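Local coordinates for DNA mismatch repair protein MUTS (PDB 1EWQ), which binds mismatched DNA, probably carrying out the recognition step of mismatch repair, and has a weak ATPase activity, at residues C[331-336]-C[516-521]; C[370-375]-C[522-527]; C[572-577]-C[688-693]; C[618-623]-C[655-660]. One frame throughout, in Å; residues are numbered along the deposited sequence.

Contact 1 of 4, residues C[331-336]-C[516-521]; sequences DLERLA and ALREAA
Just ahead of Leu332, the first residue here to meet Ala521, Asp331 caps helix 332-340. Its OD1 accepts the Arg334 N-H at 2.9 Å, met from above the carboxylate plane, and takes a weak second bond from Glu333 N. A short acidic side chain suits an N-cap, because amides of the first turn have no helical carbonyl to bond. Leu332 packs with its CB, 3.9 Å from Ala521 CB and 4.0 Å from Leu517 O. At Glu333 the backbone N comes within 3.8 Å of Ala521 CB, an approach that a small residue permits. The Glu333 CG, anti to its own backbone N (chi1 170°), lies 4.0 Å from Arg518 NH1, and the two long side chains cross at about a right angle. Their charges stop short of a salt bridge: a water accepts from Arg518 NH1 and donates weakly to Glu333 OE2, while the firmer partners are Arg286 for Glu333 and Glu340 for Arg518. One turn on, Ala336 sets its CB 3.7 Å from Arg518 CG and over the rim of one guanidinium face; Leu517 CB is 4.1 Å from that same Ala336 CB. Within MutS domain III the short helical segments pack nearly antiparallel, at 162°, axes 8.2 Å apart, with Ala336 and Ala521 at the interface. Helix 346-366 packs against Leu332 and Leu517, and helix 282-293 against Asp331 and Arg334.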
loop_
_atom_site.group_PDB
_atom_site.type_symbol
_atom_site.label_atom_id
_atom_site.label_comp_id
_atom_site.label_asym_id
_atom_site.label_seq_id
_atom_site.Cartn_x
_atom_site.Cartn_y
_atom_site.Cartn_z
ATOM N N ASP C 331 21.172 20.897 5.771
ATOM C CA ASP C 331 21.459 20.043 6.932
ATOM C C ASP C 331 22.990 19.951 7.086
ATOM O O ASP C 331 23.627 19.069 6.501
ATOM C CB ASP C 331 20.874 18.642 6.676
ATOM C CG ASP C 331 21.021 17.700 7.870
ATOM O OD1 ASP C 331 21.947 17.892 8.690
ATOM O OD2 ASP C 331 20.211 16.752 7.970
ATOM N N LEU C 332 23.574 20.854 7.866
ATOM C CA LEU C 332 25.021 20.878 8.047
ATOM C C LEU C 332 25.612 19.714 8.838
ATOM O O LEU C 332 26.814 19.432 8.741
ATOM C CB LEU C 332 25.439 22.207 8.675
ATOM C CG LEU C 332 25.588 23.379 7.692
ATOM C CD1 LEU C 332 24.378 23.457 6.779
ATOM C CD2 LEU C 332 25.787 24.672 8.468
ATOM N N GLU C 333 24.773 19.045 9.619
ATOM C CA GLU C 333 25.218 17.906 10.397
ATOM C C GLU C 333 25.438 16.707 9.463
ATOM O O GLU C 333 26.480 16.042 9.529
ATOM C CB GLU C 333 24.190 17.582 11.485
ATOM C CG GLU C 333 24.437 16.272 12.210
ATOM C CD GLU C 333 23.552 16.106 13.437
ATOM O OE1 GLU C 333 22.359 16.485 13.380
ATOM O OE2 GLU C 333 24.048 15.584 14.454
ATOM N N ARG C 334 24.472 16.433 8.589
ATOM C CA ARG C 334 24.620 15.322 7.645
ATOM C C ARG C 334 25.648 15.660 6.561
ATOM O O ARG C 334 26.285 14.779 5.991
ATOM C CB ARG C 334 23.270 14.977 7.006
ATOM C CG ARG C 334 22.460 14.037 7.863
ATOM C CD ARG C 334 21.109 13.705 7.265
ATOM N NE ARG C 334 20.388 12.767 8.124
ATOM C CZ ARG C 334 19.087 12.521 8.042
ATOM N NH1 ARG C 334 18.345 13.148 7.143
ATOM N NH2 ARG C 334 18.534 11.633 8.851
ATOM N N LEU C 335 25.809 16.950 6.299
ATOM C CA LEU C 335 26.763 17.431 5.306
ATOM C C LEU C 335 28.179 17.216 5.871
ATOM O O LEU C 335 29.100 16.804 5.158
ATOM C CB LEU C 335 26.495 18.915 5.035
ATOM C CG LEU C 335 26.926 19.523 3.700
ATOM C CD1 LEU C 335 28.451 19.541 3.581
ATOM C CD2 LEU C 335 26.302 18.710 2.574
ATOM N N ALA C 336 28.342 17.478 7.163
ATOM C CA ALA C 336 29.629 17.288 7.820
ATOM C C ALA C 336 30.056 15.818 7.746
ATOM O O ALA C 336 31.215 15.512 7.441
ATOM C CB ALA C 336 29.533 17.731 9.277
ATOM N N ALA C 516 33.444 22.420 12.884
ATOM C CA ALA C 516 32.794 23.722 13.037
ATOM C C ALA C 516 31.400 23.635 12.418
ATOM O O ALA C 516 30.450 24.248 12.901
ATOM C CB ALA C 516 33.618 24.829 12.354
ATOM N N LEU C 517 31.281 22.858 11.349
ATOM C CA LEU C 517 29.995 22.681 10.697
ATOM C C LEU C 517 29.019 22.017 11.661
ATOM O O LEU C 517 27.904 22.479 11.812
ATOM C CB LEU C 517 30.152 21.831 9.438
ATOM C CG LEU C 517 30.322 22.583 8.116
ATOM C CD1 LEU C 517 31.379 23.644 8.251
ATOM C CD2 LEU C 517 30.682 21.588 7.010
ATOM N N ARG C 518 29.440 20.934 12.308
ATOM C CA ARG C 518 28.574 20.246 13.263
ATOM C C ARG C 518 28.124 21.214 14.361
ATOM O O ARG C 518 26.943 21.306 14.686
ATOM C CB ARG C 518 29.309 19.070 13.903
ATOM C CG ARG C 518 29.589 17.911 12.960
ATOM C CD ARG C 518 30.271 16.735 13.684
ATOM N NE ARG C 518 30.384 15.577 12.807
ATOM C CZ ARG C 518 29.372 14.767 12.515
ATOM N NH1 ARG C 518 28.163 14.976 13.042
ATOM N NH2 ARG C 518 29.560 13.754 11.676
ATOM N N GLU C 519 29.092 21.925 14.922
ATOM C CA GLU C 519 28.873 22.903 15.981
ATOM C C GLU C 519 27.856 23.967 15.566
ATOM O O GLU C 519 26.936 24.281 16.322
ATOM C CB GLU C 519 30.226 23.534 16.336
ATOM C CG GLU C 519 30.182 24.829 17.106
ATOM C CD GLU C 519 31.565 25.240 17.603
ATOM O OE1 GLU C 519 32.562 25.069 16.849
ATOM O OE2 GLU C 519 31.654 25.741 18.750
ATOM N N ALA C 520 28.020 24.517 14.363
ATOM C CA ALA C 520 27.090 25.523 13.862
ATOM C C ALA C 520 25.720 24.861 13.708
ATOM O O ALA C 520 24.678 25.481 13.927
ATOM C CB ALA C 520 27.567 26.052 12.520
ATOM N N ALA C 521 25.731 23.588 13.333
ATOM C CA ALA C 521 24.497 22.840 13.155
ATOM C C ALA C 521 23.757 22.611 14.471
ATOM O O ALA C 521 22.526 22.689 14.504
ATOM C CB ALA C 521 24.788 21.498 12.473
HETATM O O HOH W 1 27.190 16.359 15.340
#

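Contact 2 of 4, residues C[370-375]-C[522-527]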
loop_
_atom_site.group_PDB
_atom_site.type_symbol
_atom_site.label_atom_id
_atom_site.label_comp_id
_atom_site.label_asym_id
_atom_site.label_seq_id
_atom_site.Cartn_x
_atom_site.Cartn_y
_atom_site.Cartn_z
ATOM N N VAL C 370 25.824 33.757 20.564
ATOM C CA VAL C 370 25.203 32.472 20.302
ATOM C C VAL C 370 26.353 31.483 20.197
ATOM O O VAL C 370 26.193 30.290 20.454
ATOM C CB VAL C 370 24.437 32.484 18.983
ATOM C CG1 VAL C 370 23.450 31.340 18.958
ATOM C CG2 VAL C 370 23.734 33.809 18.810
ATOM N N GLY C 371 27.522 32.003 19.827
ATOM C CA GLY C 371 28.703 31.170 19.698
ATOM C C GLY C 371 28.861 30.588 18.308
ATOM O O GLY C 371 29.704 29.722 18.083
ATOM N N LEU C 372 28.045 31.058 17.372
ATOM C CA LEU C 372 28.118 30.575 16.001
ATOM C C LEU C 372 29.520 30.773 15.457
ATOM O O LEU C 372 30.089 31.861 15.549
ATOM C CB LEU C 372 27.113 31.309 15.115
ATOM C CG LEU C 372 25.677 30.788 15.142
ATOM C CD1 LEU C 372 24.784 31.711 14.319
ATOM C CD2 LEU C 372 25.627 29.369 14.587
ATOM N N PRO C 373 30.105 29.710 14.895
ATOM C CA PRO C 373 31.453 29.719 14.316
ATOM C C PRO C 373 31.575 30.666 13.129
ATOM O O PRO C 373 30.622 30.845 12.372
ATOM C CB PRO C 373 31.654 28.270 13.883
ATOM C CG PRO C 373 30.783 27.502 14.837
ATOM C CD PRO C 373 29.544 28.348 14.904
ATOM N N ASP C 374 32.743 31.282 12.978
ATOM C CA ASP C 374 32.984 32.160 11.839
ATOM C C ASP C 374 33.642 31.275 10.790
ATOM O O ASP C 374 34.746 30.771 10.995
ATOM C CB ASP C 374 33.926 33.313 12.188
ATOM C CG ASP C 374 34.212 34.221 10.987
ATOM O OD1 ASP C 374 35.005 35.177 11.134
ATOM O OD2 ASP C 374 33.646 33.986 9.893
ATOM N N LEU C 375 32.951 31.079 9.678
ATOM C CA LEU C 375 33.454 30.242 8.605
ATOM C C LEU C 375 33.564 31.028 7.305
ATOM O O LEU C 375 33.583 30.448 6.220
ATOM C CB LEU C 375 32.523 29.043 8.419
ATOM C CG LEU C 375 32.546 28.037 9.571
ATOM C CD1 LEU C 375 31.375 27.082 9.477
ATOM C CD2 LEU C 375 33.860 27.292 9.533
ATOM N N ARG C 522 24.487 22.331 15.552
ATOM C CA ARG C 522 23.844 22.097 16.856
ATOM C C ARG C 522 23.170 23.362 17.374
ATOM O O ARG C 522 22.018 23.333 17.809
ATOM C CB ARG C 522 24.852 21.629 17.917
ATOM C CG ARG C 522 25.714 20.481 17.487
ATOM C CD ARG C 522 26.512 19.890 18.656
ATOM N NE ARG C 522 27.511 18.940 18.157
ATOM C CZ ARG C 522 28.788 19.241 17.952
ATOM N NH1 ARG C 522 29.233 20.462 18.209
ATOM N NH2 ARG C 522 29.618 18.325 17.474
ATOM N N ILE C 523 23.907 24.466 17.331
ATOM C CA ILE C 523 23.410 25.754 17.794
ATOM C C ILE C 523 22.150 26.158 17.044
ATOM O O ILE C 523 21.118 26.455 17.645
ATOM C CB ILE C 523 24.488 26.846 17.611
ATOM C CG1 ILE C 523 25.657 26.568 18.558
ATOM C CG2 ILE C 523 23.892 28.219 17.866
ATOM C CD1 ILE C 523 26.868 27.476 18.361
ATOM N N LEU C 524 22.234 26.154 15.720
ATOM C CA LEU C 524 21.100 26.542 14.894
ATOM C C LEU C 524 19.922 25.592 15.030
ATOM O O LEU C 524 18.770 26.006 14.882
ATOM C CB LEU C 524 21.534 26.659 13.435
ATOM C CG LEU C 524 22.600 27.741 13.262
ATOM C CD1 LEU C 524 23.009 27.860 11.798
ATOM C CD2 LEU C 524 22.058 29.072 13.790
ATOM N N ALA C 525 20.201 24.325 15.311
ATOM C CA ALA C 525 19.122 23.356 15.483
ATOM C C ALA C 525 18.317 23.772 16.716
ATOM O O ALA C 525 17.086 23.807 16.695
ATOM C CB ALA C 525 19.687 21.945 15.678
ATOM N N GLU C 526 19.024 24.098 17.790
ATOM C CA GLU C 526 18.357 24.507 19.016
ATOM C C GLU C 526 17.528 25.772 18.805
ATOM O O GLU C 526 16.362 25.832 19.184
ATOM C CB GLU C 526 19.386 24.733 20.127
ATOM C CG GLU C 526 19.057 23.968 21.391
ATOM C CD GLU C 526 20.061 24.193 22.497
ATOM O OE1 GLU C 526 21.257 23.877 22.299
ATOM O OE2 GLU C 526 19.644 24.687 23.565
ATOM N N LEU C 527 18.132 26.780 18.186
ATOM C CA LEU C 527 17.432 28.032 17.928
ATOM C C LEU C 527 16.243 27.784 17.007
ATOM O O LEU C 527 15.219 28.448 17.125
ATOM C CB LEU C 527 18.386 29.045 17.293
ATOM C CG LEU C 527 19.603 29.335 18.167
ATOM C CD1 LEU C 527 20.640 30.100 17.376
ATOM C CD2 LEU C 527 19.161 30.120 19.404
#
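Ile523, which packs against Val370, has its backbone O engaged within the helix, accepting the Leu527 N-H at 3.1 Å; no hydrogen bond crosses from segment 522-527 to the loop 370-375. The carbonyl oxygen of Gly371 meets a methyl instead, Ile523 CD1, at 3.6 Å. Glycine suits this turn: at its positive phi of 90° a CB would press on the carbonyl O of Val370. Val370 lays its CG1 methyl, anti to the backbone N (chi1 -161°), against two residues one helical turn apart, 3.3 Å from Ile523 CG2 and 3.5 Å from Leu527 CD1, both tighter than usual. Leu372 packs beside it through its CD2 methyl, 3.9 Å from Ile523 CG2 and, crossing that side chain at about a right angle, 3.7 Å from Leu524 CD2. An alanine at Leu372 would probably open a gap beside Leu524 and leave the Ile523 CG2 methyl with less to pack against. Within MutS domain III this seats the loop between helices 346-366 and 376-385 on helix 514-540; Leu359 and Leu366 touch Leu524 and Leu527. Bound by dispersion and the exclusion of water, the contact depends on the fit of apolar groups, not on bond direction.

Contact 3 of 4, residues C[572-577]-C[688-693]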
loop_
_atom_site.group_PDB
_atom_site.type_symbol
_atom_site.label_atom_id
_atom_site.label_comp_id
_atom_site.label_asym_id
_atom_site.label_seq_id
_atom_site.Cartn_x
_atom_site.Cartn_y
_atom_site.Cartn_z
ATOM N N LEU C 572 -9.123 21.564 35.249
ATOM C CA LEU C 572 -8.734 20.382 35.980
ATOM C C LEU C 572 -7.782 20.752 37.095
ATOM O O LEU C 572 -6.827 21.501 36.885
ATOM C CB LEU C 572 -8.055 19.352 35.064
ATOM C CG LEU C 572 -7.587 18.099 35.814
ATOM C CD1 LEU C 572 -8.782 17.414 36.444
ATOM C CD2 LEU C 572 -6.856 17.162 34.868
ATOM N N GLU C 573 -8.077 20.244 38.285
ATOM C CA GLU C 573 -7.237 20.427 39.460
ATOM C C GLU C 573 -6.992 19.025 39.982
ATOM O O GLU C 573 -7.934 18.244 40.121
ATOM C CB GLU C 573 -7.930 21.253 40.533
ATOM C CG GLU C 573 -7.880 22.732 40.291
ATOM C CD GLU C 573 -7.938 23.512 41.583
ATOM O OE1 GLU C 573 -7.024 23.342 42.419
ATOM O OE2 GLU C 573 -8.891 24.295 41.767
HETATM N N MSE C 574 -5.729 18.716 40.259
HETATM C CA MSE C 574 -5.320 17.394 40.728
HETATM C C MSE C 574 -4.068 17.463 41.582
HETATM O O MSE C 574 -3.114 18.176 41.253
HETATM C CB MSE C 574 -4.988 16.487 39.547
HETATM C CG MSE C 574 -6.142 15.803 38.891
HETATM SE SE MSE C 574 -5.409 14.291 37.963
HETATM C CE MSE C 574 -5.258 13.091 39.435
ATOM N N ALA C 575 -4.043 16.678 42.650
ATOM C CA ALA C 575 -2.887 16.660 43.535
ATOM C C ALA C 575 -2.737 15.265 44.114
ATOM O O ALA C 575 -3.194 15.001 45.223
ATOM C CB ALA C 575 -3.073 17.678 44.655
ATOM N N HIS C 576 -2.103 14.375 43.355
ATOM C CA HIS C 576 -1.913 12.997 43.801
ATOM C C HIS C 576 -3.278 12.448 44.179
ATOM O O HIS C 576 -3.421 11.775 45.190
ATOM C CB HIS C 576 -0.984 12.948 45.022
ATOM C CG HIS C 576 0.396 13.467 44.758
ATOM N ND1 HIS C 576 1.372 12.716 44.137
ATOM C CD2 HIS C 576 0.958 14.672 45.018
ATOM C CE1 HIS C 576 2.473 13.437 44.025
ATOM N NE2 HIS C 576 2.247 14.627 44.551
ATOM N N GLU C 577 -4.277 12.750 43.359
ATOM C CA GLU C 577 -5.649 12.312 43.599
ATOM C C GLU C 577 -6.169 11.263 42.609
ATOM O O GLU C 577 -5.656 11.130 41.496
ATOM C CB GLU C 577 -6.581 13.531 43.566
ATOM C CG GLU C 577 -6.376 14.502 44.724
ATOM C CD GLU C 577 -7.062 15.846 44.511
ATOM O OE1 GLU C 577 -6.665 16.580 43.578
ATOM O OE2 GLU C 577 -7.994 16.167 45.283
ATOM N N ARG C 688 -0.785 6.971 45.246
ATOM C CA ARG C 688 -0.758 8.430 45.258
ATOM C C ARG C 688 -0.401 9.050 43.903
ATOM O O ARG C 688 -0.016 10.220 43.828
ATOM C CB ARG C 688 0.197 8.962 46.336
ATOM C CG ARG C 688 -0.210 8.609 47.766
ATOM C CD ARG C 688 0.728 9.234 48.809
ATOM N NE ARG C 688 0.277 10.559 49.249
ATOM C CZ ARG C 688 0.599 11.710 48.667
ATOM N NH1 ARG C 688 1.391 11.724 47.602
ATOM N NH2 ARG C 688 0.126 12.852 49.156
ATOM N N ALA C 689 -0.523 8.268 42.835
ATOM C CA ALA C 689 -0.244 8.790 41.501
ATOM C C ALA C 689 -1.408 9.713 41.134
ATOM O O ALA C 689 -2.441 9.705 41.802
ATOM C CB ALA C 689 -0.151 7.661 40.503
ATOM N N TYR C 690 -1.228 10.533 40.103
ATOM C CA TYR C 690 -2.298 11.411 39.653
ATOM C C TYR C 690 -3.056 10.548 38.650
ATOM O O TYR C 690 -2.580 10.304 37.533
ATOM C CB TYR C 690 -1.748 12.653 38.947
ATOM C CG TYR C 690 -0.843 13.542 39.777
ATOM C CD1 TYR C 690 0.373 13.073 40.265
ATOM C CD2 TYR C 690 -1.178 14.881 40.014
ATOM C CE1 TYR C 690 1.245 13.918 40.964
ATOM C CE2 TYR C 690 -0.322 15.733 40.708
ATOM C CZ TYR C 690 0.888 15.250 41.179
ATOM O OH TYR C 690 1.754 16.097 41.844
ATOM N N THR C 691 -4.235 10.092 39.051
ATOM C CA THR C 691 -5.026 9.223 38.211
ATOM C C THR C 691 -6.359 9.804 37.720
ATOM O O THR C 691 -7.152 10.328 38.506
ATOM C CB THR C 691 -5.323 7.891 38.961
ATOM O OG1 THR C 691 -4.098 7.265 39.366
ATOM C CG2 THR C 691 -6.089 6.947 38.078
ATOM N N LEU C 692 -6.580 9.721 36.408
ATOM C CA LEU C 692 -7.843 10.146 35.804
ATOM C C LEU C 692 -8.453 8.814 35.363
ATOM O O LEU C 692 -7.873 8.090 34.551
ATOM C CB LEU C 692 -7.632 11.054 34.589
ATOM C CG LEU C 692 -7.155 12.492 34.790
ATOM C CD1 LEU C 692 -7.030 13.173 33.430
ATOM C CD2 LEU C 692 -8.138 13.256 35.670
ATOM N N PHE C 693 -9.615 8.493 35.906
ATOM C CA PHE C 693 -10.268 7.230 35.610
ATOM C C PHE C 693 -11.671 7.458 35.078
ATOM O O PHE C 693 -12.588 7.718 35.857
ATOM C CB PHE C 693 -10.310 6.389 36.897
ATOM C CG PHE C 693 -10.797 4.974 36.713
ATOM C CD1 PHE C 693 -10.605 4.035 37.732
ATOM C CD2 PHE C 693 -11.449 4.569 35.545
ATOM C CE1 PHE C 693 -11.047 2.723 37.593
ATOM C CE2 PHE C 693 -11.901 3.250 35.395
ATOM C CZ PHE C 693 -11.697 2.329 36.423
#
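His576 and Arg688 are joined by a hydrogen bond from the ring ND1 to the backbone O of Arg688, 2.9 Å long and bent to 143°, with the acceptor in the ring plane. ND1 also has a weak bond to Glu655 O, and NE2 bonds to Asp549 OD2, so both ring nitrogens are satisfied. Histidine suits this place because a flat ring with two nitrogens can bond Arg688 O and Asp549 OD2 at once. Arg688 NH1 lies over one face of the ring, 3.5 Å from His576 CG, and Tyr690 OH over the opposite face. The two aromatic rings are oblique, planes 44° apart. The Tyr690 hydroxyl finds its main partner in Asp549 O, while His576 N sits over a face of the phenol ring. Thr691 N donates to Glu577 O at 3.0 Å, though the placing of that oxygen is less sure. Glu577 OE1 turns back to take a weak bond from Ala575 N. Farther along, packing takes over: the selenium of Met574, a selenomethionine, is 3.7 Å from Leu692 CD2, and Leu572 CD2 meets Leu692 CD2 tip to tip at 4.2 Å. Arg688 ends helix 670-687 in a Schellman motif, its positive phi turning the chain into strand 690-694, inside the six-stranded sheet of the P-loop NTPase domain. Strand 570-574 borders a different, four-stranded sheet, and Leu572 and Leu692 both rest on Thr596 of helix 589-603.

Contact 4 of 4, residues C[618-623]-C[655-660]; sequences LFDGIY and ENSLVL
Ser657 OG donates to the syn lone pair of Asp620 OD1 at 2.7 Å, and that same hydroxyl is also bonded to the amide of Thr654. Asp620 CG takes the crowded position between backbone N and carbonyl carbon (chi1 69°), which brings the carboxylate round to Ser657. The Asp620 N-H goes to Asn656 O at 3.0 Å. An alanine at Asp620 would probably leave the Ser657 hydroxyl proton without this acceptor, with the Thr654 amide still holding the oxygen. Beyond them the backbones pair as parallel strands: Leu658 N to Gly621 O at 3.1 Å, Tyr623 N to Leu658 O at 2.9 Å, and Leu660 N to Tyr623 O at 2.8 Å. Strands 621-625 and 657-662 are neighbours in the six-stranded sheet of the P-loop NTPase domain, and helix 638-652 connects them as a beta-alpha-beta unit. Its residue Ile649 touches Tyr623 and Val659, which share one face of the sheet. Ser657 lies on that face too, its CB in plane at the Tyr623 ring edge; glycine suits position 621, where a CB would collide with the Tyr623 hydroxyl. On the other face Ile622 and Leu658 lie side by side, CG1 to CD2 4.0 Å, both resting on Ala597 of helix 589-603. Leu658 CB makes a CH-pi contact over one face of the Phe619 ring, 4.0 Å from its centroid, and that ring in turn meets Tyr690 edge-to-face.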
loop_
_atom_site.group_PDB
_atom_site.type_symbol
_atom_site.label_atom_id
_atom_site.label_comp_id
_atom_site.label_asym_id
_atom_site.label_seq_id
_atom_site.Cartn_x
_atom_site.Cartn_y
_atom_site.Cartn_z
ATOM N N LEU C 618 6.093 17.782 37.886
ATOM C CA LEU C 618 6.996 17.111 36.971
ATOM C C LEU C 618 6.745 15.610 37.089
ATOM O O LEU C 618 7.195 14.967 38.039
ATOM C CB LEU C 618 8.436 17.460 37.316
ATOM C CG LEU C 618 8.750 18.937 37.095
ATOM C CD1 LEU C 618 10.046 19.339 37.790
ATOM C CD2 LEU C 618 8.812 19.184 35.599
ATOM N N PHE C 619 5.988 15.063 36.140
ATOM C CA PHE C 619 5.667 13.640 36.151
ATOM C C PHE C 619 6.876 12.797 35.736
ATOM O O PHE C 619 7.679 13.219 34.906
ATOM C CB PHE C 619 4.488 13.351 35.208
ATOM C CG PHE C 619 3.228 14.099 35.562
ATOM C CD1 PHE C 619 2.845 15.226 34.843
ATOM C CD2 PHE C 619 2.421 13.675 36.609
ATOM C CE1 PHE C 619 1.669 15.915 35.167
ATOM C CE2 PHE C 619 1.248 14.363 36.934
ATOM C CZ PHE C 619 0.874 15.480 36.211
ATOM N N ASP C 620 7.001 11.606 36.318
ATOM C CA ASP C 620 8.114 10.724 35.980
ATOM C C ASP C 620 7.734 9.820 34.808
ATOM O O ASP C 620 8.581 9.149 34.221
ATOM C CB ASP C 620 8.542 9.901 37.205
ATOM C CG ASP C 620 7.511 8.879 37.627
ATOM O OD1 ASP C 620 6.359 8.926 37.148
ATOM O OD2 ASP C 620 7.859 8.019 38.463
ATOM N N GLY C 621 6.453 9.844 34.450
ATOM C CA GLY C 621 5.967 9.034 33.345
ATOM C C GLY C 621 4.468 9.151 33.144
ATOM O O GLY C 621 3.730 9.505 34.066
ATOM N N ILE C 622 4.015 8.888 31.927
ATOM C CA ILE C 622 2.588 8.932 31.628
ATOM C C ILE C 622 2.187 7.526 31.214
ATOM O O ILE C 622 2.748 6.973 30.265
ATOM C CB ILE C 622 2.281 9.899 30.489
ATOM C CG1 ILE C 622 2.648 11.326 30.905
ATOM C CG2 ILE C 622 0.813 9.796 30.112
ATOM C CD1 ILE C 622 2.619 12.326 29.762
ATOM N N TYR C 623 1.229 6.948 31.935
ATOM C CA TYR C 623 0.771 5.589 31.657
ATOM C C TYR C 623 -0.707 5.544 31.304
ATOM O O TYR C 623 -1.560 5.904 32.111
ATOM C CB TYR C 623 1.039 4.685 32.864
ATOM C CG TYR C 623 2.477 4.723 33.324
ATOM C CD1 TYR C 623 2.856 5.448 34.460
ATOM C CD2 TYR C 623 3.472 4.062 32.602
ATOM C CE1 TYR C 623 4.199 5.514 34.870
ATOM C CE2 TYR C 623 4.815 4.126 32.997
ATOM C CZ TYR C 623 5.172 4.852 34.130
ATOM O OH TYR C 623 6.503 4.913 34.496
ATOM N N GLU C 655 4.231 7.656 42.714
ATOM C CA GLU C 655 3.457 8.777 43.252
ATOM C C GLU C 655 3.599 10.006 42.359
ATOM O O GLU C 655 2.869 10.986 42.513
ATOM C CB GLU C 655 3.935 9.145 44.657
ATOM C CG GLU C 655 5.442 9.411 44.733
ATOM C CD GLU C 655 5.891 9.937 46.082
ATOM O OE1 GLU C 655 7.099 9.823 46.380
ATOM O OE2 GLU C 655 5.047 10.473 46.834
ATOM N N ASN C 656 4.551 9.960 41.434
ATOM C CA ASN C 656 4.771 11.075 40.526
ATOM C C ASN C 656 4.314 10.728 39.118
ATOM O O ASN C 656 4.670 11.399 38.148
ATOM C CB ASN C 656 6.252 11.460 40.526
ATOM C CG ASN C 656 6.721 11.907 41.896
ATOM O OD1 ASN C 656 6.042 12.690 42.566
ATOM N ND2 ASN C 656 7.875 11.413 42.325
ATOM N N SER C 657 3.515 9.676 39.006
ATOM C CA SER C 657 3.041 9.269 37.695
ATOM C C SER C 657 1.670 9.804 37.359
ATOM O O SER C 657 0.864 10.085 38.244
ATOM C CB SER C 657 3.028 7.746 37.577
ATOM O OG SER C 657 4.335 7.236 37.736
ATOM N N LEU C 658 1.437 9.973 36.063
ATOM C CA LEU C 658 0.144 10.420 35.554
ATOM C C LEU C 658 -0.404 9.153 34.944
ATOM O O LEU C 658 0.180 8.626 33.998
ATOM C CB LEU C 658 0.293 11.490 34.466
ATOM C CG LEU C 658 -1.014 11.871 33.732
ATOM C CD1 LEU C 658 -1.975 12.560 34.693
ATOM C CD2 LEU C 658 -0.722 12.794 32.538
ATOM N N VAL C 659 -1.497 8.650 35.505
ATOM C CA VAL C 659 -2.130 7.432 35.016
ATOM C C VAL C 659 -3.491 7.776 34.408
ATOM O O VAL C 659 -4.284 8.491 35.026
ATOM C CB VAL C 659 -2.329 6.425 36.177
ATOM C CG1 VAL C 659 -3.035 5.190 35.675
ATOM C CG2 VAL C 659 -0.957 6.067 36.813
ATOM N N LEU C 660 -3.760 7.267 33.207
ATOM C CA LEU C 660 -5.023 7.530 32.518
ATOM C C LEU C 660 -5.770 6.231 32.249
ATOM O O LEU C 660 -5.362 5.451 31.396
ATOM C CB LEU C 660 -4.769 8.252 31.186
ATOM C CG LEU C 660 -4.006 9.589 31.183
ATOM C CD1 LEU C 660 -3.986 10.152 29.748
ATOM C CD2 LEU C 660 -4.667 10.579 32.111
#

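How the contacts relate
Contacts 1 and 2 share helix 514-540 and touch each other, with Pro373 against Glu519 and Leu375 against Leu517. Contact 1 is buried helix packing with charged groups along one side; contact 2 is partly buried, a loop held by apolar packing, with no hydrogen bond across it. Contacts 3 and 4 belong to the ATPase part, with centres about 35 to 44 Å from those of the first pair. Both are buried and reach the same sheet, where strand 690-694 pairs with strand 657-662 through Tyr690, Ser657 and Val659. Contact 4 is a regular backbone ladder within that sheet; contact 3 links it to another sheet, largely through side chains.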